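Local coordinates for protein DynE7 (Micromonospora chersina, PDB 2XEM) that probably acts as a hot-dog fold thioesterase in the biosynthesis of the enediyne antitumour agent dynemicin, releasing a polyene polyketide product, at residues M7-Y11 and R144-V148; H13-F19 and A77-V83; H68-E74 and T110-R116; L90-I95 and P131-P135. One frame throughout, in Å; residues are numbered along the deposited sequence. Where two conformers were deposited one is given.

How the contacts relate
Contact 1 brings the two ends of the chain together, and the other three contacts are nested in the loop it closes. Contact 2 comes next along the chain. It pairs strand 11-16 with strand 80-91, about 22 Å from contact 1 between centres. Contact 3 pairs strands 60-71 and 110-124, and its segments alternate with those of contact 2. These two centres are about 14 Å apart, and V81 touches L112. Contact 4 packs the hairpin between strands 80-91 and 94-105 against the loop before helix 136-143. Its centre is about 30 Å from contact 2 and about 27 Å from contact 3. Contacts 2 and 3 thus tie strands of the hot-dog sheet together, and contact 4 lies across the chain's centre from both.

Contact 1 (M7-Y11 and R144-V148); sequences MPDSY and RYAVV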
# COMPACT_ATOMS: atom_id res chain seq x y z
N MET D 7 -14.65 -21.11 -25.54
CA MET D 7 -13.70 -20.20 -24.91
C MET D 7 -12.89 -20.90 -23.80
O MET D 7 -13.46 -21.68 -23.02
CB MET D 7 -14.35 -18.86 -24.48
CG MET D 7 -15.12 -18.91 -23.16
SD MET D 7 -15.26 -17.25 -22.42
CE MET D 7 -16.20 -17.64 -20.95
N PRO D 8 -11.56 -20.70 -23.76
CA PRO D 8 -10.76 -21.31 -22.68
C PRO D 8 -11.05 -20.74 -21.29
O PRO D 8 -11.40 -19.57 -21.13
CB PRO D 8 -9.31 -21.03 -23.09
CG PRO D 8 -9.39 -19.91 -24.04
CD PRO D 8 -10.71 -19.96 -24.72
N ASP D 9 -10.92 -21.59 -20.28
CA ASP D 9 -11.14 -21.14 -18.93
C ASP D 9 -9.98 -20.25 -18.46
O ASP D 9 -8.86 -20.27 -19.00
CB ASP D 9 -11.45 -22.32 -17.96
CG ASP D 9 -10.31 -23.26 -17.61
OD1 ASP D 9 -9.38 -23.41 -18.45
OD2 ASP D 9 -10.36 -23.88 -16.53
N SER D 10 -10.30 -19.39 -17.54
CA SER D 10 -9.29 -18.61 -16.91
C SER D 10 -9.17 -18.95 -15.46
O SER D 10 -10.09 -19.50 -14.87
CB SER D 10 -9.54 -17.12 -17.13
OG SER D 10 -10.77 -16.75 -16.53
N TYR D 11 -8.00 -18.67 -14.90
CA TYR D 11 -7.79 -18.77 -13.47
C TYR D 11 -8.43 -17.55 -12.79
O TYR D 11 -8.18 -16.41 -13.21
CB TYR D 11 -6.29 -18.85 -13.16
CG TYR D 11 -6.07 -18.87 -11.68
CD1 TYR D 11 -6.32 -20.02 -10.93
CD2 TYR D 11 -5.67 -17.72 -11.00
CE1 TYR D 11 -6.19 -20.01 -9.54
CE2 TYR D 11 -5.52 -17.71 -9.62
CZ TYR D 11 -5.77 -18.86 -8.90
OH TYR D 11 -5.62 -18.85 -7.55
N ARG D 144 -2.75 -24.81 -18.97
CA ARG D 144 -4.19 -25.09 -18.83
C ARG D 144 -5.06 -23.85 -19.07
O ARG D 144 -6.26 -23.98 -19.30
CB ARG D 144 -4.51 -25.72 -17.47
CG ARG D 144 -3.78 -27.06 -17.26
CD ARG D 144 -4.40 -27.93 -16.17
NE ARG D 144 -4.39 -27.27 -14.86
CZ ARG D 144 -3.43 -27.41 -13.95
NH1 ARG D 144 -2.38 -28.18 -14.20
NH2 ARG D 144 -3.52 -26.78 -12.79
N TYR D 145 -4.44 -22.65 -19.01
CA TYR D 145 -5.13 -21.37 -19.20
C TYR D 145 -4.59 -20.59 -20.40
O TYR D 145 -4.62 -19.35 -20.39
CB TYR D 145 -5.04 -20.52 -17.90
CG TYR D 145 -5.57 -21.25 -16.69
CD1 TYR D 145 -6.94 -21.30 -16.41
CD2 TYR D 145 -4.72 -21.98 -15.87
CE1 TYR D 145 -7.43 -21.99 -15.31
CE2 TYR D 145 -5.20 -22.69 -14.77
CZ TYR D 145 -6.55 -22.68 -14.48
OH TYR D 145 -7.00 -23.37 -13.38
N ALA D 146 -4.05 -21.29 -21.40
CA ALA D 146 -3.50 -20.67 -22.61
C ALA D 146 -4.56 -19.96 -23.46
O ALA D 146 -5.63 -20.51 -23.76
CB ALA D 146 -2.74 -21.69 -23.47
N VAL D 147 -4.25 -18.71 -23.84
CA VAL D 147 -5.00 -17.94 -24.83
C VAL D 147 -4.88 -18.69 -26.16
O VAL D 147 -3.80 -19.17 -26.47
CB VAL D 147 -4.46 -16.47 -24.89
CG1 VAL D 147 -4.94 -15.72 -26.14
CG2 VAL D 147 -4.85 -15.71 -23.63
N VAL D 148 -5.98 -18.84 -26.90
CA VAL D 148 -5.98 -19.54 -28.20
C VAL D 148 -6.14 -18.58 -29.40
O VAL D 148 -6.87 -17.59 -29.31
CB VAL D 148 -6.95 -20.77 -28.29
CG1 VAL D 148 -6.68 -21.76 -27.18
CG2 VAL D 148 -8.42 -20.35 -28.26
O HOH W 1 -9.93 -22.87 -13.29
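Y145 is the centre of this meeting between the start and the end of the chain. Its chi1 is m (-55°), which swings the ring across to the backbone of D9-Y11. Y145 CD1 lies 3.2 Å from Y11 N and 3.4 Å from D9 O. Y11 has chi1 t, so its ring leads off towards helix 32-48, where its hydroxyl bonds D47 and its ring meets F44 edge-to-face. Y11 CB is left over the Y145 ring, 4.0 Å from its centroid and 10° off the normal, as a CH-pi contact. Y145 OH lies at the edge of the Y11 ring. D9 takes chi1 p (72°), and its carboxylate bends round towards Y145. A water bonds Y145 OH at 3.0 Å and makes a weak bond to D9 OD2 at 3.4 Å. Further out, P8 CB lies 3.8 Å from A146 O. V148, with chi1 m, offers CG2 to P8 CD at 4.2 Å. Both segments also bond the backbone of strand 80-91: Y11 to M85, and Y145 and V147 to L87. The N-terminal lead-in and the C-terminal tail, neither of them regular strand before Y11, thus cross next to each other along strand 80-91 of the hot-dog sheet.

Contact 2 (H13-F19 and A77-V83); sequences HRHVVTF and AFDEVEV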
# COMPACT_ATOMS: atom_id res chain seq x y z
N HIS D 13 -8.87 -15.22 -9.50
CA HIS D 13 -8.53 -14.74 -8.17
C HIS D 13 -9.59 -13.77 -7.72
O HIS D 13 -9.77 -12.74 -8.36
CB HIS D 13 -7.13 -14.10 -8.16
CG HIS D 13 -6.81 -13.38 -6.89
ND1 HIS D 13 -6.56 -14.04 -5.72
CD2 HIS D 13 -6.76 -12.04 -6.66
CE1 HIS D 13 -6.35 -13.10 -4.81
NE2 HIS D 13 -6.44 -11.89 -5.34
N ARG D 14 -10.29 -14.09 -6.63
CA ARG D 14 -11.35 -13.25 -6.08
C ARG D 14 -10.75 -12.21 -5.14
O ARG D 14 -9.99 -12.56 -4.23
CB ARG D 14 -12.35 -14.14 -5.34
CG ARG D 14 -13.59 -13.42 -4.83
CD ARG D 14 -14.39 -14.37 -3.96
NE ARG D 14 -15.42 -13.69 -3.17
CZ ARG D 14 -15.24 -13.18 -1.95
NH1 ARG D 14 -14.03 -13.20 -1.39
NH2 ARG D 14 -16.24 -12.60 -1.30
N HIS D 15 -11.10 -10.94 -5.33
CA HIS D 15 -10.64 -9.86 -4.46
C HIS D 15 -11.81 -8.97 -4.05
O HIS D 15 -12.54 -8.50 -4.89
CB HIS D 15 -9.50 -9.08 -5.13
CG HIS D 15 -9.19 -7.78 -4.45
ND1 HIS D 15 -9.79 -6.64 -4.89
CD2 HIS D 15 -8.42 -7.48 -3.37
CE1 HIS D 15 -9.42 -5.68 -4.08
NE2 HIS D 15 -8.59 -6.11 -3.17
N VAL D 16 -11.98 -8.74 -2.75
CA VAL D 16 -12.97 -7.77 -2.27
C VAL D 16 -12.24 -6.43 -2.04
O VAL D 16 -11.25 -6.39 -1.31
CB VAL D 16 -13.75 -8.27 -1.02
CG1 VAL D 16 -14.71 -7.20 -0.48
CG2 VAL D 16 -14.51 -9.57 -1.35
N VAL D 17 -12.73 -5.35 -2.68
CA VAL D 17 -12.13 -4.02 -2.55
C VAL D 17 -12.27 -3.51 -1.11
O VAL D 17 -13.38 -3.50 -0.53
CB VAL D 17 -12.70 -3.01 -3.56
CG1 VAL D 17 -12.07 -1.62 -3.36
CG2 VAL D 17 -12.52 -3.50 -5.02
N THR D 18 -11.14 -3.06 -0.54
CA THR D 18 -11.16 -2.48 0.82
C THR D 18 -11.04 -0.97 0.75
O THR D 18 -10.60 -0.43 -0.27
CB THR D 18 -10.11 -3.17 1.71
OG1 THR D 18 -8.86 -3.14 1.02
CG2 THR D 18 -10.46 -4.64 2.01
N PHE D 19 -11.40 -0.28 1.84
CA PHE D 19 -11.33 1.19 1.88
C PHE D 19 -9.94 1.74 1.61
O PHE D 19 -9.82 2.80 0.99
CB PHE D 19 -11.86 1.73 3.21
CG PHE D 19 -13.34 2.03 3.19
CD1 PHE D 19 -14.27 1.02 2.93
CD2 PHE D 19 -13.81 3.31 3.49
CE1 PHE D 19 -15.64 1.29 2.96
CE2 PHE D 19 -15.18 3.58 3.50
CZ PHE D 19 -16.09 2.58 3.20
N ALA D 77 -15.32 0.55 -2.99
CA ALA D 77 -15.23 -0.25 -1.76
C ALA D 77 -16.35 -1.28 -1.66
O ALA D 77 -17.52 -0.97 -1.96
CB ALA D 77 -15.29 0.67 -0.55
N PHE D 78 -15.99 -2.51 -1.25
CA PHE D 78 -16.87 -3.68 -1.08
C PHE D 78 -17.20 -4.41 -2.37
O PHE D 78 -17.86 -5.44 -2.29
CB PHE D 78 -18.18 -3.35 -0.33
CG PHE D 78 -18.09 -2.75 1.05
CD1 PHE D 78 -18.37 -1.41 1.27
CD2 PHE D 78 -17.84 -3.56 2.17
CE1 PHE D 78 -18.34 -0.86 2.55
CE2 PHE D 78 -17.81 -3.01 3.46
CZ PHE D 78 -18.05 -1.67 3.64
N ASP D 79 -16.78 -3.88 -3.55
CA ASP D 79 -16.93 -4.60 -4.82
C ASP D 79 -16.20 -5.92 -4.74
O ASP D 79 -15.09 -5.99 -4.22
CB ASP D 79 -16.37 -3.80 -6.02
CG ASP D 79 -17.21 -2.64 -6.53
OD1 ASP D 79 -18.36 -2.47 -6.05
OD2 ASP D 79 -16.72 -1.91 -7.42
N GLU D 80 -16.86 -6.97 -5.21
CA GLU D 80 -16.21 -8.26 -5.38
C GLU D 80 -15.70 -8.33 -6.82
O GLU D 80 -16.48 -8.28 -7.78
CB GLU D 80 -17.16 -9.41 -5.04
CG GLU D 80 -16.57 -10.79 -5.27
CD GLU D 80 -17.55 -11.93 -5.07
OE1 GLU D 80 -17.17 -13.08 -5.36
OE2 GLU D 80 -18.71 -11.67 -4.68
N VAL D 81 -14.37 -8.38 -6.98
CA VAL D 81 -13.71 -8.33 -8.28
C VAL D 81 -13.08 -9.67 -8.54
O VAL D 81 -12.36 -10.19 -7.69
CB VAL D 81 -12.67 -7.17 -8.39
CG1 VAL D 81 -12.00 -7.15 -9.78
CG2 VAL D 81 -13.29 -5.82 -8.05
N GLU D 82 -13.38 -10.26 -9.71
CA GLU D 82 -12.65 -11.43 -10.17
C GLU D 82 -11.49 -10.98 -11.05
O GLU D 82 -11.71 -10.30 -12.05
CB GLU D 82 -13.56 -12.36 -10.93
CG GLU D 82 -14.53 -13.08 -10.04
CD GLU D 82 -15.34 -14.11 -10.78
OE1 GLU D 82 -15.21 -14.25 -12.02
OE2 GLU D 82 -16.14 -14.79 -10.09
N VAL D 83 -10.27 -11.29 -10.61
CA VAL D 83 -9.06 -11.05 -11.39
C VAL D 83 -8.82 -12.34 -12.18
O VAL D 83 -8.39 -13.34 -11.62
CB VAL D 83 -7.86 -10.62 -10.50
CG1 VAL D 83 -6.64 -10.28 -11.38
CG2 VAL D 83 -8.23 -9.42 -9.61
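V17 and V81 form the apolar centre, with V17 CG2 3.9 Å from V81 CG2. V17 CG1 also lies 3.8 Å from A77 CA. Next along, F19 CE1 touches A77 CB at 3.6 Å and F78 CE1 at 3.5 Å. The two phenyl rings meet obliquely, with planes at 79° and centroids 5.7 Å apart. F19 also packs on L56 of the second subunit and L24 of the third. Strands 13-16 and 80-83 pair antiparallel. H13 and V83 bond each other both ways (H13 N to V83 O 2.9 Å, V83 N to H13 O 2.7 Å), and so do H15 and V81. V17 N to D79 O and F78 N to V17 O, both 2.9 Å, carry the pairing past the strand ends. This joins the first strand of the hot-dog fold to strand 80-91. H13, H15 and V83 face helix 32-48. R14, V16, E80 and E82 point to the other face. There R14, extended with chi1 to chi3 all t, forms a salt bridge from NE to E80 OE1 at 2.9 Å; its hydrogen bond is weak. E82 pairs with R84 instead.

Contact 3 (H68-E74 and T110-R116); sequences HADFYAE and TLLAQGR
Strand 68-71 runs antiparallel to strand 110-116 (168°), axes 4.5 Å apart. The register pairs H68 with R116, A69 with G115, D70 with Q114 and F71 with A113. H68, D70, Q114 and R116 point to one face, and A69, F71 and A113 to the other. In H68 (-154/146), N bonds R116 O (2.8 Å) and O accepts R116 N (3.0 Å). The R116 guanidinium (chi1 to chi3 m, t, m) stacks flat on the H68 ring (chi1 t), centres 4.2 Å apart. D70 N bonds Q114 O (2.8 Å) and Q114 N bonds D70 O (2.9 Å). A water joins D70 OD2 (2.6 Å) to R116 NH1 (2.9 Å). F71 (chi1 m) sets CD1 4.2 Å from A113 CB. Y72 (-118/-41, chi1 m) leaves the strand; its OH donates to Q114 OE1 (2.8 Å). L112 O accepts Y72 N (2.7 Å) and A73 N (3.0 Å). L112 (-79/-36) and A113 form a classic beta bulge opposite Y101 of strand 94-105. Strand 110-124 lies between strands 60-71 and 94-105 of the hot-dog sheet. Y33 of helix 32-48 covers F71, L112 and A113. At edge strand 60-71, H68-D70 carry the sheet into the fourth subunit, as in hot-dog dimers.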
# COMPACT_ATOMS: atom_id res chain seq x y z
N HIS D 68 1.09 -3.71 -17.58
CA HIS D 68 0.19 -2.83 -18.30
C HIS D 68 -1.21 -2.96 -17.70
O HIS D 68 -1.58 -4.05 -17.23
CB HIS D 68 0.16 -3.20 -19.80
CG HIS D 68 -0.44 -2.13 -20.66
ND1 HIS D 68 -1.79 -2.11 -20.95
CD2 HIS D 68 0.15 -1.03 -21.19
CE1 HIS D 68 -1.98 -1.01 -21.67
NE2 HIS D 68 -0.85 -0.33 -21.84
N ALA D 69 -1.97 -1.87 -17.68
CA ALA D 69 -3.39 -1.89 -17.36
C ALA D 69 -4.14 -0.88 -18.21
O ALA D 69 -3.60 0.18 -18.50
CB ALA D 69 -3.64 -1.63 -15.87
N ASP D 70 -5.35 -1.27 -18.68
CA ASP D 70 -6.32 -0.39 -19.33
C ASP D 70 -7.55 -0.31 -18.44
O ASP D 70 -8.05 -1.35 -18.03
CB ASP D 70 -6.73 -0.96 -20.70
CG ASP D 70 -5.61 -0.88 -21.72
OD1 ASP D 70 -5.33 0.24 -22.19
OD2 ASP D 70 -5.02 -1.92 -22.03
N PHE D 71 -8.03 0.89 -18.14
CA PHE D 71 -9.13 1.09 -17.17
C PHE D 71 -10.40 1.52 -17.90
O PHE D 71 -10.34 2.41 -18.75
CB PHE D 71 -8.73 2.14 -16.10
CG PHE D 71 -7.41 1.80 -15.42
CD1 PHE D 71 -7.38 0.96 -14.31
CD2 PHE D 71 -6.20 2.31 -15.91
CE1 PHE D 71 -6.17 0.64 -13.69
CE2 PHE D 71 -4.99 1.99 -15.28
CZ PHE D 71 -4.98 1.16 -14.16
N TYR D 72 -11.54 0.86 -17.60
CA TYR D 72 -12.79 1.08 -18.34
C TYR D 72 -13.92 1.63 -17.48
O TYR D 72 -14.67 2.48 -17.93
CB TYR D 72 -13.25 -0.20 -19.08
CG TYR D 72 -12.18 -0.84 -19.96
CD1 TYR D 72 -11.51 -0.10 -20.94
CD2 TYR D 72 -11.86 -2.18 -19.82
CE1 TYR D 72 -10.52 -0.69 -21.74
CE2 TYR D 72 -10.89 -2.78 -20.63
CZ TYR D 72 -10.22 -2.04 -21.58
OH TYR D 72 -9.28 -2.66 -22.37
N ALA D 73 -14.07 1.12 -16.27
CA ALA D 73 -15.13 1.54 -15.35
C ALA D 73 -14.57 1.55 -13.94
O ALA D 73 -13.72 0.72 -13.61
CB ALA D 73 -16.31 0.58 -15.46
N GLU D 74 -15.07 2.45 -13.10
CA GLU D 74 -14.61 2.61 -11.72
C GLU D 74 -15.00 1.43 -10.80
O GLU D 74 -16.11 0.90 -10.89
CB GLU D 74 -15.11 3.94 -11.16
CG GLU D 74 -14.35 5.12 -11.75
CD GLU D 74 -14.95 6.50 -11.57
OE1 GLU D 74 -14.89 7.29 -12.54
OE2 GLU D 74 -15.47 6.79 -10.47
N THR D 110 -19.37 -6.48 -14.63
CA THR D 110 -18.81 -5.31 -15.29
C THR D 110 -17.31 -5.46 -15.44
O THR D 110 -16.60 -5.67 -14.45
CB THR D 110 -19.22 -4.02 -14.53
OG1 THR D 110 -20.64 -4.02 -14.35
CG2 THR D 110 -18.79 -2.73 -15.26
N LEU D 111 -16.81 -5.37 -16.69
CA LEU D 111 -15.38 -5.32 -16.95
C LEU D 111 -14.83 -3.96 -16.49
O LEU D 111 -15.09 -2.93 -17.11
CB LEU D 111 -15.08 -5.56 -18.46
CG LEU D 111 -13.59 -5.65 -18.85
CD1 LEU D 111 -12.93 -6.89 -18.26
CD2 LEU D 111 -13.42 -5.62 -20.37
N LEU D 112 -14.08 -3.96 -15.40
CA LEU D 112 -13.51 -2.73 -14.84
C LEU D 112 -12.29 -2.30 -15.58
O LEU D 112 -12.06 -1.11 -15.77
CB LEU D 112 -13.15 -2.92 -13.35
CG LEU D 112 -14.33 -3.21 -12.37
CD1 LEU D 112 -13.84 -3.25 -10.92
CD2 LEU D 112 -15.45 -2.21 -12.52
N ALA D 113 -11.50 -3.28 -16.03
CA ALA D 113 -10.13 -3.08 -16.49
C ALA D 113 -9.62 -4.34 -17.14
O ALA D 113 -10.20 -5.43 -16.95
CB ALA D 113 -9.23 -2.73 -15.30
N GLN D 114 -8.55 -4.19 -17.93
CA GLN D 114 -7.76 -5.33 -18.39
C GLN D 114 -6.29 -5.04 -18.12
O GLN D 114 -5.92 -3.88 -17.92
CB GLN D 114 -8.01 -5.65 -19.87
CG GLN D 114 -9.41 -6.24 -20.14
CD GLN D 114 -9.68 -6.40 -21.60
OE1 GLN D 114 -9.55 -5.47 -22.39
NE2 GLN D 114 -10.06 -7.60 -22.00
N GLY D 115 -5.49 -6.09 -18.07
CA GLY D 115 -4.06 -5.92 -17.83
C GLY D 115 -3.21 -6.99 -18.45
O GLY D 115 -3.72 -7.99 -18.96
N ARG D 116 -1.89 -6.77 -18.38
CA ARG D 116 -0.91 -7.72 -18.89
C ARG D 116 0.33 -7.57 -18.05
O ARG D 116 0.62 -6.47 -17.58
CB ARG D 116 -0.51 -7.42 -20.36
CG ARG D 116 -1.56 -7.62 -21.40
CD ARG D 116 -0.98 -7.42 -22.82
NE ARG D 116 -0.20 -6.18 -22.99
CZ ARG D 116 -0.70 -5.00 -23.33
NH1 ARG D 116 -2.01 -4.85 -23.52
NH2 ARG D 116 0.10 -3.96 -23.52
O HOH W 2 -3.72 -2.60 -24.16

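Contact 4 (L90-I95 and P131-P135); sequences LDGHRI and PVEVP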
# COMPACT_ATOMS: atom_id res chain seq x y z
N LEU D 90 4.56 -18.31 -23.37
CA LEU D 90 5.70 -18.78 -22.62
C LEU D 90 6.81 -18.76 -23.61
O LEU D 90 6.73 -19.46 -24.63
CB LEU D 90 5.44 -20.19 -22.09
CG LEU D 90 6.06 -20.48 -20.76
CD1 LEU D 90 5.01 -20.49 -19.64
CD2 LEU D 90 6.88 -21.78 -20.81
N ASP D 91 7.81 -17.90 -23.38
CA ASP D 91 8.94 -17.68 -24.29
C ASP D 91 10.27 -17.77 -23.53
O ASP D 91 10.79 -16.75 -23.06
CB ASP D 91 8.77 -16.32 -25.01
CG ASP D 91 9.79 -16.02 -26.10
OD1 ASP D 91 10.38 -16.98 -26.65
OD2 ASP D 91 9.96 -14.83 -26.44
N GLY D 92 10.78 -19.00 -23.41
CA GLY D 92 12.03 -19.32 -22.72
C GLY D 92 11.88 -19.36 -21.22
O GLY D 92 11.17 -20.23 -20.69
N HIS D 93 12.60 -18.46 -20.51
CA HIS D 93 12.49 -18.15 -19.08
C HIS D 93 11.37 -17.11 -18.82
O HIS D 93 11.10 -16.81 -17.66
CB HIS D 93 13.86 -17.70 -18.50
CG HIS D 93 14.28 -16.32 -18.89
ND1 HIS D 93 14.35 -15.30 -17.96
CD2 HIS D 93 14.64 -15.84 -20.10
CE1 HIS D 93 14.75 -14.23 -18.64
NE2 HIS D 93 14.93 -14.51 -19.93
N ARG D 94 10.73 -16.56 -19.87
CA ARG D 94 9.68 -15.54 -19.74
C ARG D 94 8.26 -16.07 -19.88
O ARG D 94 7.99 -16.97 -20.66
CB ARG D 94 9.90 -14.38 -20.69
CG ARG D 94 10.94 -13.41 -20.21
CD ARG D 94 11.33 -12.55 -21.39
NE ARG D 94 12.38 -11.59 -21.03
CZ ARG D 94 12.40 -10.31 -21.39
NH1 ARG D 94 11.44 -9.81 -22.16
NH2 ARG D 94 13.39 -9.52 -21.00
N ILE D 95 7.35 -15.47 -19.10
CA ILE D 95 5.93 -15.80 -19.06
C ILE D 95 5.16 -14.49 -19.23
O ILE D 95 5.31 -13.59 -18.41
CB ILE D 95 5.55 -16.48 -17.69
CG1 ILE D 95 6.37 -17.77 -17.42
CG2 ILE D 95 4.04 -16.73 -17.61
CD1 ILE D 95 6.44 -18.17 -15.94
N PRO D 131 18.85 -15.78 -15.35
CA PRO D 131 17.68 -16.50 -15.90
C PRO D 131 17.74 -17.99 -15.61
O PRO D 131 18.81 -18.59 -15.65
CB PRO D 131 17.75 -16.23 -17.41
CG PRO D 131 18.62 -15.07 -17.56
CD PRO D 131 19.62 -15.15 -16.44
N VAL D 132 16.58 -18.56 -15.28
CA VAL D 132 16.40 -20.00 -15.11
C VAL D 132 15.20 -20.38 -15.99
O VAL D 132 14.29 -19.58 -16.16
CB VAL D 132 16.15 -20.34 -13.60
CG1 VAL D 132 15.70 -21.77 -13.39
CG2 VAL D 132 17.40 -20.06 -12.76
N GLU D 133 15.23 -21.60 -16.56
CA GLU D 133 14.09 -22.16 -17.28
C GLU D 133 12.81 -22.08 -16.43
O GLU D 133 12.90 -22.25 -15.21
CB GLU D 133 14.38 -23.63 -17.60
CG GLU D 133 14.02 -24.04 -19.02
CD GLU D 133 15.22 -24.12 -19.94
OE1 GLU D 133 15.64 -25.25 -20.26
OE2 GLU D 133 15.76 -23.05 -20.31
N VAL D 134 11.65 -21.78 -17.04
CA VAL D 134 10.37 -21.88 -16.32
C VAL D 134 10.28 -23.31 -15.72
O VAL D 134 10.45 -24.28 -16.46
CB VAL D 134 9.16 -21.56 -17.24
CG1 VAL D 134 7.84 -21.70 -16.46
CG2 VAL D 134 9.29 -20.16 -17.89
N PRO D 135 10.08 -23.48 -14.39
CA PRO D 135 9.94 -24.84 -13.84
C PRO D 135 8.82 -25.62 -14.55
O PRO D 135 7.80 -25.03 -14.89
CB PRO D 135 9.61 -24.60 -12.35
CG PRO D 135 10.21 -23.23 -12.05
CD PRO D 135 9.99 -22.45 -13.32
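H93 lays one face of its ring under P131. P131 CB stands 3.7 Å from the ring centroid, 17° off the normal, as a CH-pi contact. The ring takes chi1 p (74°). H93 ND1 is buried here without a polar partner in the model, and H93 CB comes to 3.0 Å from V132 O. H93 sits in the tight turn of a beta hairpin that links strands 80-91 and 94-105. D91 to R94 is a type II' turn, with D91 N to R94 O at 2.9 Å and R94 N to D91 O at 3.2 Å. G92 has phi/psi of 79/-118, a positive phi that favours glycine. V134 fills the hollow beside this turn. Its CG2 touches G92 O at 3.4 Å, I95 CG1 at 3.8 Å and L90 CD2 at 4.1 Å. L90 and I95 also pack on L142 of helix 136-143, for which P135 takes the N-cap position. H93 and V132 both bond the backbone of C121 on strand 110-124.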